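Side-chain contacts in leucine aminopeptidase A1, chloroplastic (Solanum lycopersicum, PDB 5D8N), which removes N-terminal amino acids, preferably leucine, from peptides as a homohexamer with two magnesium ions per subunit, and also acts as a protein-folding chaperone: residues A[37-42]-A[66-71]; A[54-59]-A[87-92]; A[74-79]-A[99-104]; A[262-267]-A[388-393]; A[424-429]-A[503-508]. The protein carries 1 engineered substitution. One frame throughout, in Å; residues are numbered along the deposited sequence.

Contact 1 of 5, residues A[37-42]-A[66-71]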
# COMPACT_ATOMS: atom_id res chain seq x y z
N THR A 37 -34.45 8.96 -53.31
CA THR A 37 -35.60 9.64 -52.72
C THR A 37 -35.21 10.99 -52.15
O THR A 37 -34.25 11.11 -51.39
CB THR A 37 -36.20 8.83 -51.56
OG1 THR A 37 -36.40 7.47 -51.95
CG2 THR A 37 -37.51 9.45 -51.07
N ALA A 38 -35.95 12.02 -52.52
CA ALA A 38 -35.77 13.33 -51.92
C ALA A 38 -35.98 13.21 -50.41
O ALA A 38 -36.94 12.60 -49.94
CB ALA A 38 -36.75 14.32 -52.53
N VAL A 39 -35.15 13.93 -49.66
CA VAL A 39 -35.21 13.83 -48.22
C VAL A 39 -36.55 14.29 -47.66
O VAL A 39 -37.14 13.60 -46.84
CB VAL A 39 -34.07 14.61 -47.56
CG1 VAL A 39 -34.22 14.55 -46.05
CG2 VAL A 39 -32.73 14.01 -47.96
N VAL A 40 -37.09 15.37 -48.22
CA VAL A 40 -38.37 15.90 -47.74
C VAL A 40 -39.54 15.00 -48.07
O VAL A 40 -40.61 15.12 -47.46
CB VAL A 40 -38.70 17.31 -48.25
CG1 VAL A 40 -37.66 18.30 -47.76
CG2 VAL A 40 -38.78 17.34 -49.77
N GLN A 41 -39.33 14.06 -48.99
CA GLN A 41 -40.40 13.16 -49.38
C GLN A 41 -40.26 11.79 -48.75
O GLN A 41 -41.16 10.97 -48.92
CB GLN A 41 -40.52 13.04 -50.90
CG GLN A 41 -41.15 14.29 -51.51
CD GLN A 41 -40.77 14.53 -52.96
OE1 GLN A 41 -40.16 15.54 -53.32
NE2 GLN A 41 -41.18 13.61 -53.82
N TRP A 42 -39.20 11.54 -47.98
CA TRP A 42 -38.97 10.22 -47.42
C TRP A 42 -39.95 9.98 -46.28
O TRP A 42 -40.23 10.89 -45.52
CB TRP A 42 -37.52 10.06 -46.94
CG TRP A 42 -37.23 8.70 -46.38
CD1 TRP A 42 -36.91 7.56 -47.07
CD2 TRP A 42 -37.39 8.31 -45.01
NE1 TRP A 42 -36.84 6.49 -46.20
CE2 TRP A 42 -37.09 6.94 -44.93
CE3 TRP A 42 -37.66 9.02 -43.84
CZ2 TRP A 42 -37.10 6.26 -43.72
CZ3 TRP A 42 -37.75 8.33 -42.66
CH2 TRP A 42 -37.46 6.97 -42.60
N ASN A 66 -29.82 26.94 -44.59
CA ASN A 66 -29.71 25.65 -45.28
C ASN A 66 -31.01 25.27 -45.99
O ASN A 66 -32.06 25.17 -45.38
CB ASN A 66 -29.30 24.56 -44.28
CG ASN A 66 -29.17 23.19 -44.92
OD1 ASN A 66 -30.12 22.41 -44.95
ND2 ASN A 66 -27.98 22.89 -45.40
N PRO A 67 -30.93 24.95 -47.29
CA PRO A 67 -32.13 24.64 -48.06
C PRO A 67 -32.94 23.45 -47.52
O PRO A 67 -34.16 23.53 -47.44
CB PRO A 67 -31.58 24.33 -49.46
CG PRO A 67 -30.27 25.05 -49.53
CD PRO A 67 -29.72 25.01 -48.13
N LEU A 68 -32.27 22.33 -47.23
CA LEU A 68 -32.96 21.16 -46.70
C LEU A 68 -33.62 21.44 -45.34
O LEU A 68 -34.81 21.20 -45.15
CB LEU A 68 -31.98 20.00 -46.57
CG LEU A 68 -32.62 18.80 -45.88
CD1 LEU A 68 -33.81 18.31 -46.71
CD2 LEU A 68 -31.60 17.69 -45.67
N LEU A 69 -32.89 22.06 -44.43
CA LEU A 69 -33.47 22.40 -43.13
C LEU A 69 -34.57 23.46 -43.23
O LEU A 69 -35.61 23.35 -42.57
CB LEU A 69 -32.38 22.85 -42.15
CG LEU A 69 -31.35 21.77 -41.80
CD1 LEU A 69 -30.28 22.35 -40.90
CD2 LEU A 69 -32.04 20.60 -41.12
N GLN A 70 -34.37 24.45 -44.09
CA GLN A 70 -35.41 25.46 -44.32
C GLN A 70 -36.71 24.82 -44.80
O GLN A 70 -37.80 25.18 -44.35
CB GLN A 70 -34.92 26.50 -45.33
CG GLN A 70 -35.86 27.69 -45.48
CD GLN A 70 -36.71 27.60 -46.72
OE1 GLN A 70 -36.22 27.21 -47.79
NE2 GLN A 70 -38.00 27.91 -46.59
N GLN A 71 -36.62 23.85 -45.71
CA GLN A 71 -37.82 23.21 -46.23
C GLN A 71 -38.51 22.32 -45.20
O GLN A 71 -39.73 22.28 -45.10
CB GLN A 71 -37.45 22.37 -47.45
CG GLN A 71 -38.67 21.91 -48.23
CD GLN A 71 -38.34 21.44 -49.63
OE1 GLN A 71 -37.16 21.30 -50.00
NE2 GLN A 71 -39.37 21.10 -50.40
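Gln-71 lies across the two methyls of Val-40 at about a right angle. Its CB is 4.1 Å from Val-40 CG1. CG comes closer to that methyl, at 3.8 Å. The amide carbon CD is 3.7 Å from Val-40 CG1, and OE1 stays beside this methyl. NE2 reaches the other branch, 3.9 Å from Val-40 CG2. The extended chain explains this course: CG is anti to the backbone N (chi1 -168°), and the next bond is also stretched out. The amide touches only carbon here, so its contribution is van der Waals contact.

Next to this pair, Leu-68 uses its CD1 branch against Val-39, 3.8 Å from Val-39 CB. These two side chains also cross at about a right angle. Val-39 additionally packs on Ala-143 and Leu-191, which belong to strands of the domain's sheet.

The helix that carries Leu-68 and Gln-71 is capped by Asn-66. Its OD1 accepts a nearly straight bond of 2.8 Å from Leu-69 N, in the carbonyl plane. A short 3-10 turn thus meets the side-chain-capped first turn of helix 67-75, at the surface of the alpha/beta N-terminal domain of the M17 peptidases.

Contact 2 of 5, residues A[54-59]-A[87-92]; sequences NDMARD and EDFSGK. With EDO (1,2-ethanediol), chain M.
One water links Arg-58 to the backbone of Phe-89. It accepts from Arg-58 NH2 at 2.9 Å and donates to Phe-89 O, though the length of that second bond is doubtfully short. The water sits at the edge of the guanidinium, in its plane. Ser-81 O also takes a bond from Arg-58 NH2, and Ser-62 O takes one from NH1, so the flat group is held at both terminal nitrogens.

The apolar part belongs to Met-56. Its chain is curled, with all three torsions near -60°. This folds the sulfur and terminal methyl back to the edge of the Phe-89 ring. Met-56 CE is 3.7 Å from Phe-89 CD2 and lies near the ring plane. Met-56 SD is 5.0 Å from the centroid of the Phe-89 ring and 78° off the ring normal, a Met-aromatic contact at the edge. Nearer the backbone, Met-56 CG lies 3.7 Å from Ser-90 O. One face of the same ring is covered by Gly-91 N, 3.7 Å above the ring plane.

Asp-88, with positive phi, closes helix 79-86 in a Schellman motif. Glu-87 makes a salt bridge to Arg-105 of the second subunit.

The two loops therefore join by unlike means. The sulfur and methyl of buried Met-56 rest against the edge of the buried Phe-89 ring. Arg-58 is tied through the water to the carbonyl of Phe-89 and directly to two more, Ser-81 O and Ser-62 O.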
# COMPACT_ATOMS: atom_id res chain seq x y z
N ASN A 54 -21.92 25.34 -39.54
CA ASN A 54 -22.25 26.22 -40.66
C ASN A 54 -23.61 25.90 -41.28
O ASN A 54 -24.32 26.81 -41.72
CB ASN A 54 -21.15 26.15 -41.73
CG ASN A 54 -19.85 26.82 -41.30
OD1 ASN A 54 -19.76 27.56 -40.31
ND2 ASN A 54 -18.81 26.58 -42.10
N ASP A 55 -23.96 24.62 -41.35
CA ASP A 55 -25.28 24.19 -41.84
C ASP A 55 -26.44 24.77 -41.01
O ASP A 55 -27.56 24.82 -41.51
CB ASP A 55 -25.43 22.67 -41.78
CG ASP A 55 -24.51 21.93 -42.73
OD1 ASP A 55 -24.08 22.52 -43.74
OD2 ASP A 55 -24.27 20.73 -42.48
N MET A 56 -26.18 25.15 -39.76
CA MET A 56 -27.22 25.69 -38.87
C MET A 56 -27.34 27.22 -38.87
O MET A 56 -28.08 27.80 -38.06
CB MET A 56 -26.96 25.20 -37.44
CG MET A 56 -26.98 23.70 -37.30
SD MET A 56 -28.53 22.96 -37.87
CE MET A 56 -29.68 23.81 -36.78
N ALA A 57 -26.67 27.89 -39.79
CA ALA A 57 -26.73 29.35 -39.82
C ALA A 57 -28.15 29.83 -40.07
O ALA A 57 -28.91 29.25 -40.85
CB ALA A 57 -25.79 29.90 -40.89
N ARG A 58 -28.51 30.94 -39.42
CA ARG A 58 -29.82 31.53 -39.63
C ARG A 58 -29.73 32.92 -40.25
O ARG A 58 -28.67 33.55 -40.22
CB ARG A 58 -30.56 31.61 -38.30
CG ARG A 58 -30.78 30.24 -37.67
CD ARG A 58 -31.42 30.38 -36.31
NE ARG A 58 -31.72 29.09 -35.69
CZ ARG A 58 -32.93 28.73 -35.27
NH1 ARG A 58 -33.99 29.53 -35.48
NH2 ARG A 58 -33.09 27.60 -34.59
N ASP A 59 -30.81 33.34 -40.89
CA ASP A 59 -30.89 34.68 -41.48
C ASP A 59 -31.41 35.73 -40.48
O ASP A 59 -31.53 35.43 -39.29
CB ASP A 59 -31.71 34.64 -42.78
CG ASP A 59 -33.17 34.26 -42.57
OD1 ASP A 59 -33.68 34.33 -41.41
OD2 ASP A 59 -33.80 33.91 -43.59
N GLU A 87 -33.51 24.62 -27.49
CA GLU A 87 -32.66 23.59 -26.93
C GLU A 87 -31.19 23.91 -27.20
O GLU A 87 -30.33 23.08 -26.94
CB GLU A 87 -33.06 22.21 -27.45
CG GLU A 87 -34.49 21.85 -27.07
CD GLU A 87 -35.01 20.58 -27.73
OE1 GLU A 87 -34.19 19.66 -27.95
OE2 GLU A 87 -36.24 20.50 -27.99
N ASP A 88 -30.92 25.12 -27.67
CA ASP A 88 -29.55 25.58 -27.88
C ASP A 88 -28.74 24.67 -28.83
O ASP A 88 -27.57 24.39 -28.59
CB ASP A 88 -28.85 25.71 -26.52
CG ASP A 88 -27.60 26.56 -26.57
OD1 ASP A 88 -27.61 27.60 -27.25
OD2 ASP A 88 -26.61 26.20 -25.91
N PHE A 89 -29.39 24.12 -29.85
CA PHE A 89 -28.69 23.26 -30.83
C PHE A 89 -28.16 24.17 -31.93
O PHE A 89 -28.94 24.90 -32.54
CB PHE A 89 -29.64 22.23 -31.45
CG PHE A 89 -29.02 21.36 -32.49
CD1 PHE A 89 -28.29 20.24 -32.13
CD2 PHE A 89 -29.17 21.62 -33.83
CE1 PHE A 89 -27.67 19.45 -33.09
CE2 PHE A 89 -28.51 20.87 -34.80
CZ PHE A 89 -27.79 19.75 -34.43
N SER A 90 -26.85 24.19 -32.14
CA SER A 90 -26.24 24.99 -33.21
C SER A 90 -25.31 24.12 -34.05
O SER A 90 -24.48 24.62 -34.80
CB SER A 90 -25.47 26.17 -32.61
OG SER A 90 -24.44 25.69 -31.76
N GLY A 91 -25.46 22.80 -33.95
CA GLY A 91 -24.72 21.87 -34.81
C GLY A 91 -23.34 21.51 -34.30
O GLY A 91 -22.54 20.95 -35.04
N LYS A 92 -23.07 21.79 -33.03
CA LYS A 92 -21.79 21.41 -32.43
C LYS A 92 -21.69 19.90 -32.28
O LYS A 92 -22.70 19.21 -32.14
CB LYS A 92 -21.57 22.10 -31.08
CG LYS A 92 -21.47 23.62 -31.16
CD LYS A 92 -21.25 24.24 -29.79
CE LYS A 92 -21.09 25.75 -29.89
NZ LYS A 92 -21.09 26.38 -28.54
C1 EDO M . -31.68 18.43 -24.83
O1 EDO M . -30.50 18.11 -25.58
C2 EDO M . -31.97 19.92 -24.94
O2 EDO M . -30.81 20.75 -24.75
O HOH W 1 -30.51 26.45 -33.81

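Contact 3 of 5, residues A[74-79]-A[99-104]; sequences SELNGL and LRFPGG
Leu-76 lays its CD2 methyl over one face of the Phe-101 ring. This is a CH-pi contact between a Schellman-capped helix end and a beta hairpin. Leu-76 CD2 is 3.8 Å from the Phe-101 ring centroid, 26° off the ring normal. It lies offset toward the rim, and its nearest ring atom is Phe-101 CG at 3.5 Å. The Phe-101 ring is brought under it by chi1 of 57°, which sets CG between the backbone N and the carbonyl carbon.

The other methyl, Leu-76 CD1, lies between the ring (4.1 Å from Phe-101 CD2) and Leu-99 CD2 (4.2 Å). Leu-79 adds a similar touch, with its CD2 4.2 Å from Leu-99 CD1. The three leucines and the ring thus form one small apolar cluster.

The backbone turns sharply on both sides. Residues 76-79 make a type I' turn, in which Asn-77 ends helix 67-75 and Gly-78 is at the N-cap position of helix 79-86. Residues 101-104 make the type II turn between antiparallel strands 96-101 and 104-112, and Phe-101 and Gly-104 exchange two backbone bonds there.

Arg-100, whose CB points away from segment 74-79, forms a salt bridge with Glu-86 of the second subunit. The opposite face of the Phe-101 ring is covered too: Gly-104 O sits 3.5 Å above the plane, over the ring centre.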
# COMPACT_ATOMS: atom_id res chain seq x y z
N SER A 74 -40.24 24.60 -42.78
CA SER A 74 -41.45 25.14 -43.42
C SER A 74 -42.60 24.16 -43.31
O SER A 74 -43.72 24.53 -42.99
CB SER A 74 -41.22 25.41 -44.91
OG SER A 74 -40.71 26.70 -45.11
N GLU A 75 -42.33 22.92 -43.71
CA GLU A 75 -43.36 21.91 -43.67
C GLU A 75 -43.86 21.68 -42.25
O GLU A 75 -45.02 21.30 -42.07
CB GLU A 75 -42.81 20.65 -44.32
CG GLU A 75 -43.71 19.43 -44.34
CD GLU A 75 -43.23 18.43 -45.37
OE1 GLU A 75 -42.86 18.88 -46.49
OE2 GLU A 75 -43.08 17.24 -45.04
N LEU A 76 -43.02 21.94 -41.25
CA LEU A 76 -43.39 21.80 -39.83
C LEU A 76 -43.80 23.12 -39.20
O LEU A 76 -43.91 23.25 -37.99
CB LEU A 76 -42.24 21.18 -39.03
CG LEU A 76 -42.02 19.70 -39.36
CD1 LEU A 76 -40.70 19.17 -38.83
CD2 LEU A 76 -43.16 18.86 -38.81
N ASN A 77 -44.03 24.12 -40.04
CA ASN A 77 -44.45 25.45 -39.60
C ASN A 77 -43.55 26.08 -38.56
O ASN A 77 -44.05 26.75 -37.66
CB ASN A 77 -45.89 25.43 -39.07
CG ASN A 77 -46.90 25.21 -40.18
OD1 ASN A 77 -47.05 26.07 -41.06
ND2 ASN A 77 -47.53 24.04 -40.21
N GLY A 78 -42.23 25.89 -38.68
CA GLY A 78 -41.27 26.54 -37.79
C GLY A 78 -41.02 25.80 -36.49
O GLY A 78 -40.21 26.22 -35.67
N LEU A 79 -41.61 24.63 -36.34
CA LEU A 79 -41.41 23.82 -35.14
C LEU A 79 -39.98 23.32 -34.96
O LEU A 79 -39.45 23.32 -33.86
CB LEU A 79 -42.39 22.64 -35.14
CG LEU A 79 -42.64 21.98 -33.78
CD1 LEU A 79 -43.33 22.93 -32.81
CD2 LEU A 79 -43.48 20.73 -33.97
N LEU A 99 -37.20 15.56 -32.59
CA LEU A 99 -38.54 16.09 -32.73
C LEU A 99 -39.52 15.08 -33.32
O LEU A 99 -39.36 14.63 -34.45
CB LEU A 99 -38.49 17.34 -33.57
CG LEU A 99 -39.80 18.11 -33.67
CD1 LEU A 99 -40.21 18.73 -32.33
CD2 LEU A 99 -39.66 19.17 -34.74
N ARG A 100 -40.52 14.71 -32.52
CA ARG A 100 -41.61 13.83 -32.93
C ARG A 100 -42.85 14.63 -33.31
O ARG A 100 -43.23 15.55 -32.58
CB ARG A 100 -41.99 12.89 -31.78
CG ARG A 100 -43.16 11.96 -32.11
CD ARG A 100 -42.79 10.98 -33.21
NE ARG A 100 -43.67 9.83 -33.27
CZ ARG A 100 -44.78 9.76 -34.01
NH1 ARG A 100 -45.22 10.80 -34.70
NH2 ARG A 100 -45.52 8.67 -33.94
N PHE A 101 -43.36 14.40 -34.50
CA PHE A 101 -44.42 15.24 -35.07
C PHE A 101 -45.38 14.33 -35.83
O PHE A 101 -45.14 13.13 -35.92
CB PHE A 101 -43.84 16.34 -35.98
CG PHE A 101 -43.00 15.84 -37.10
CD1 PHE A 101 -43.59 15.30 -38.24
CD2 PHE A 101 -41.63 15.70 -36.95
CE1 PHE A 101 -42.82 14.68 -39.21
CE2 PHE A 101 -40.86 15.11 -37.93
CZ PHE A 101 -41.45 14.62 -39.08
N PRO A 102 -46.53 14.86 -36.29
CA PRO A 102 -47.51 13.91 -36.82
C PRO A 102 -47.05 13.38 -38.17
O PRO A 102 -46.70 14.16 -39.04
CB PRO A 102 -48.79 14.72 -37.01
CG PRO A 102 -48.47 16.13 -36.60
CD PRO A 102 -47.12 16.16 -35.92
N GLY A 103 -46.89 12.07 -38.26
CA GLY A 103 -46.37 11.44 -39.47
C GLY A 103 -44.89 11.07 -39.43
O GLY A 103 -44.40 10.43 -40.35
N GLY A 104 -44.17 11.47 -38.39
CA GLY A 104 -42.77 11.07 -38.33
C GLY A 104 -41.93 11.65 -37.21
O GLY A 104 -42.44 12.22 -36.24

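Contact 4 of 5, residues A[262-267]-A[388-393]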
# COMPACT_ATOMS: atom_id res chain seq x y z
N MET A 262 7.63 -25.13 -28.64
CA MET A 262 7.07 -23.87 -28.15
C MET A 262 7.04 -23.86 -26.62
O MET A 262 5.98 -23.82 -26.00
CB MET A 262 5.65 -23.72 -28.68
CG MET A 262 5.53 -23.67 -30.17
SD MET A 262 3.89 -23.11 -30.65
CE MET A 262 3.97 -23.34 -32.41
N GLY A 263 8.22 -23.82 -26.02
CA GLY A 263 8.31 -23.90 -24.57
C GLY A 263 7.78 -22.68 -23.82
O GLY A 263 7.38 -22.83 -22.66
N ALA A 264 7.84 -21.49 -24.43
CA ALA A 264 7.34 -20.31 -23.75
C ALA A 264 5.81 -20.31 -23.67
O ALA A 264 5.23 -20.13 -22.60
CB ALA A 264 7.86 -19.05 -24.42
N TYR A 265 5.16 -20.63 -24.78
CA TYR A 265 3.71 -20.77 -24.82
C TYR A 265 3.23 -21.89 -23.90
O TYR A 265 2.32 -21.70 -23.08
CB TYR A 265 3.27 -20.99 -26.27
CG TYR A 265 1.85 -21.51 -26.50
CD1 TYR A 265 0.74 -20.89 -25.95
CD2 TYR A 265 1.61 -22.53 -27.41
CE1 TYR A 265 -0.56 -21.26 -26.28
CE2 TYR A 265 0.32 -22.94 -27.73
CZ TYR A 265 -0.77 -22.31 -27.16
OH TYR A 265 -2.03 -22.68 -27.57
N LEU A 266 3.88 -23.05 -23.98
CA LEU A 266 3.43 -24.20 -23.23
C LEU A 266 3.65 -24.03 -21.74
O LEU A 266 2.84 -24.48 -20.93
CB LEU A 266 4.09 -25.48 -23.73
CG LEU A 266 3.62 -25.89 -25.13
CD1 LEU A 266 4.44 -27.05 -25.68
CD2 LEU A 266 2.18 -26.33 -25.09
N ALA A 267 4.67 -23.27 -21.35
CA ALA A 267 4.84 -22.99 -19.93
C ALA A 267 3.69 -22.14 -19.36
O ALA A 267 3.22 -22.38 -18.26
CB ALA A 267 6.16 -22.27 -19.71
N GLY A 388 1.65 -13.08 -21.10
CA GLY A 388 1.12 -12.97 -22.46
C GLY A 388 2.22 -12.89 -23.52
O GLY A 388 2.13 -13.54 -24.56
N ARG A 389 3.27 -12.12 -23.23
CA ARG A 389 4.35 -11.94 -24.17
C ARG A 389 5.09 -13.22 -24.42
O ARG A 389 5.63 -13.39 -25.50
CB ARG A 389 5.32 -10.85 -23.72
CG ARG A 389 5.97 -11.13 -22.38
CD ARG A 389 6.71 -9.90 -21.88
NE ARG A 389 5.76 -8.87 -21.49
CZ ARG A 389 6.10 -7.65 -21.08
NH1 ARG A 389 7.36 -7.25 -21.09
NH2 ARG A 389 5.16 -6.78 -20.79
N LEU A 390 5.07 -14.15 -23.46
CA LEU A 390 5.69 -15.45 -23.68
C LEU A 390 4.97 -16.21 -24.79
O LEU A 390 5.60 -16.90 -25.59
CB LEU A 390 5.75 -16.32 -22.42
CG LEU A 390 6.91 -16.15 -21.43
CD1 LEU A 390 7.14 -14.69 -21.10
CD2 LEU A 390 6.62 -16.93 -20.15
N THR A 391 3.64 -16.20 -24.75
CA THR A 391 2.87 -16.89 -25.77
C THR A 391 3.12 -16.25 -27.12
O THR A 391 3.20 -16.92 -28.15
CB THR A 391 1.37 -16.93 -25.46
OG1 THR A 391 0.78 -15.63 -25.53
CG2 THR A 391 1.15 -17.51 -24.08
N LEU A 392 3.22 -14.92 -27.13
CA LEU A 392 3.51 -14.22 -28.38
C LEU A 392 4.87 -14.54 -28.95
O LEU A 392 5.05 -14.54 -30.17
CB LEU A 392 3.39 -12.71 -28.20
CG LEU A 392 1.96 -12.18 -28.07
CD1 LEU A 392 2.02 -10.74 -27.60
CD2 LEU A 392 1.23 -12.28 -29.40
N ALA A 393 5.84 -14.80 -28.09
CA ALA A 393 7.16 -15.18 -28.56
C ALA A 393 7.12 -16.37 -29.54
O ALA A 393 7.61 -16.31 -30.66
CB ALA A 393 8.05 -15.48 -27.38
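The helical segments 263-267 and 388-393, of helices 263-269 and 388-401, run closer to antiparallel than parallel, at 141° between their directions. Their axes approach to 7.1 Å, which is tight. The CA atoms of Tyr-265 and Thr-391 are 4.1 Å apart, and those of Ala-264 and Leu-390 are 5.1 Å apart.

Small groups fill the crossing. Ala-264 CB sits against the backbone, 3.3 Å from Leu-390 O, and 4.0 Å from Leu-390 CB. Tyr-265 meets Thr-391 with its ring edge: Thr-391 CG2 lies near the ring plane, 3.9 Å from Tyr-265 CD1.

The hydroxyl of Thr-391 is turned back to its own helix. With OG1 between the backbone N and the carbonyl carbon (chi1 68°), it donates to a lone pair of Gly-388 O at 2.7 Å. That carbonyl also accepts from Leu-392 N, so two donors grip it. This fixes the rotation of Thr-391 and leaves its methyl for the tyrosine.

Arg-389, a predicted active-site residue, is on the same helix turn. The side chain of Thr-391 is about 5 Å from that of Lys-300, a magnesium ligand.

Around the pair, Tyr-265 OH bonds Ala-355 O on strand 347-358, and Asp-394 of helix 388-401 accepts from Tyr-265 N. Helix 254-259 packs on Tyr-265 through Cys-257, and helix 479-488 meets Leu-392 through Leu-487.

Contact 5 of 5, residues A[424-429]-A[503-508]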
# COMPACT_ATOMS: atom_id res chain seq x y z
N SER A 424 -7.81 5.43 -25.19
CA SER A 424 -8.41 5.46 -26.50
C SER A 424 -7.43 5.30 -27.67
O SER A 424 -7.87 5.17 -28.81
CB SER A 424 -9.17 6.76 -26.71
OG SER A 424 -10.12 6.99 -25.70
N VAL A 425 -6.13 5.33 -27.39
CA VAL A 425 -5.11 5.39 -28.43
C VAL A 425 -4.09 4.26 -28.24
O VAL A 425 -3.44 4.17 -27.21
CB VAL A 425 -4.34 6.74 -28.39
CG1 VAL A 425 -3.31 6.77 -29.53
CG2 VAL A 425 -5.28 7.93 -28.56
N ALA A 426 -3.98 3.38 -29.23
CA ALA A 426 -3.07 2.26 -29.13
C ALA A 426 -1.66 2.69 -29.49
O ALA A 426 -1.46 3.64 -30.25
CB ALA A 426 -3.53 1.13 -30.05
N GLY A 427 -0.68 2.00 -28.93
CA GLY A 427 0.71 2.27 -29.24
C GLY A 427 1.23 1.29 -30.28
O GLY A 427 1.09 0.09 -30.14
N ALA A 428 1.95 1.83 -31.27
CA ALA A 428 2.51 1.06 -32.36
C ALA A 428 4.03 1.11 -32.25
O ALA A 428 4.63 2.19 -32.16
CB ALA A 428 2.06 1.65 -33.70
N PHE A 429 4.64 -0.06 -32.32
CA PHE A 429 6.08 -0.19 -32.19
C PHE A 429 6.63 -1.00 -33.35
O PHE A 429 6.15 -2.10 -33.60
CB PHE A 429 6.45 -0.93 -30.91
CG PHE A 429 5.98 -0.24 -29.66
CD1 PHE A 429 4.72 -0.44 -29.18
CD2 PHE A 429 6.88 0.46 -28.88
CE1 PHE A 429 4.29 0.16 -28.02
CE2 PHE A 429 6.46 1.08 -27.72
CZ PHE A 429 5.15 0.95 -27.30
N ALA A 503 -4.06 -2.44 -25.19
CA ALA A 503 -4.65 -2.53 -23.87
C ALA A 503 -5.81 -1.58 -23.63
O ALA A 503 -6.78 -1.96 -22.97
CB ALA A 503 -3.60 -2.34 -22.79
N GLY A 504 -5.70 -0.34 -24.09
CA GLY A 504 -6.78 0.63 -23.87
C GLY A 504 -7.97 0.39 -24.77
O GLY A 504 -9.08 0.20 -24.29
N PRO A 505 -7.80 0.60 -26.09
CA PRO A 505 -9.03 0.82 -26.85
C PRO A 505 -9.90 -0.39 -27.17
O PRO A 505 -11.00 -0.22 -27.70
CB PRO A 505 -8.54 1.49 -28.14
CG PRO A 505 -7.08 1.24 -28.21
CD PRO A 505 -6.59 1.03 -26.82
N VAL A 506 -9.45 -1.58 -26.77
CA VAL A 506 -10.27 -2.77 -26.99
C VAL A 506 -11.51 -2.82 -26.11
O VAL A 506 -12.36 -3.66 -26.30
CB VAL A 506 -9.48 -4.09 -26.84
CG1 VAL A 506 -8.36 -4.19 -27.86
CG2 VAL A 506 -8.92 -4.20 -25.45
N TRP A 507 -11.53 -2.03 -25.05
CA TRP A 507 -12.61 -2.07 -24.10
C TRP A 507 -13.06 -0.66 -23.83
O TRP A 507 -12.22 0.19 -23.55
CB TRP A 507 -12.18 -2.74 -22.79
CG TRP A 507 -13.27 -2.84 -21.80
CD1 TRP A 507 -13.50 -2.02 -20.70
CD2 TRP A 507 -14.33 -3.78 -21.83
NE1 TRP A 507 -14.69 -2.37 -20.12
CE2 TRP A 507 -15.22 -3.44 -20.80
CE3 TRP A 507 -14.56 -4.93 -22.58
CZ2 TRP A 507 -16.33 -4.19 -20.52
CZ3 TRP A 507 -15.68 -5.68 -22.31
CH2 TRP A 507 -16.57 -5.29 -21.32
N SER A 508 -14.37 -0.44 -23.84
CA SER A 508 -14.93 0.87 -23.52
C SER A 508 -15.57 0.92 -22.15
O SER A 508 -16.55 0.22 -21.93
CB SER A 508 -16.05 1.22 -24.50
OG SER A 508 -16.76 2.33 -23.97
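Segment 503-508 meets segment 424-429 through the ring of Pro-505, which packs on Ser-424 and Ala-426. Ala-503 leads into it. Its carbonyl accepts from Asn-324 ND2, and its methyl rests on Ile-417 and Met-418 of helix 416-421. Gly-504 begins a type I turn, in which its O accepts a weak bond of 3.4 Å from Trp-507 N.

Pro-505 carries the contact. Its CA lies 4.7 Å from that of Ser-424, so the two backbones are close. Pro-505 CB is 3.8 Å from Ser-424 O. Pro-505 CG is 3.9 Å from Ala-426 N and 4.0 Å from Ala-426 CB. CB and CG of Pro-505 thus span from the carbonyl of Ser-424 to the methyl of Ala-426. The carbonyl of Pro-505 itself bonds Thr-515 OG1.

Val-506 continues the turn and touches Asn-324. Trp-507 and Ser-508 then form a short strand, which pairs with 513-514, and Ser-508 OG is bonded to Lys-511 N.

On the partner side, strand 426-429 runs between strands 496-501 and 450-452. Ala-426 is bonded through its backbone to Lys-449 and Trp-451. Ser-424 N is bonded to Tyr-459 OH of the fourth subunit.

The touching atoms are ring carbons against carbonyl, amide and methyl. The contact therefore rests on van der Waals fit, and Ser-424 N, the backbone of Ala-426 and Pro-505 O are bonded outside the two segments.

Overall arrangement
From the N terminus, contact 1 closes a loop that holds strand 46-52 and joins the turn after strand 31-35 to helix 67-75. Contact 2 crosses it along the chain: segment 54-59 lies inside that loop, and segment 87-92 lies beyond it. The two touch where Leu-69 meets Met-56. Contact 3 crosses contact 2 in turn. It closes the loop holding most of helix 79-86 and joins the end of helix 67-75 to strand 96-101, outermost in its sheet within this chain. Contacts 2 and 3 both reach the second subunit. Contacts 4 and 5 follow in series in the catalytic domain. Contact 4 pairs two helices across 120 residues, and contact 5 ties a sheet strand to a turn across 73.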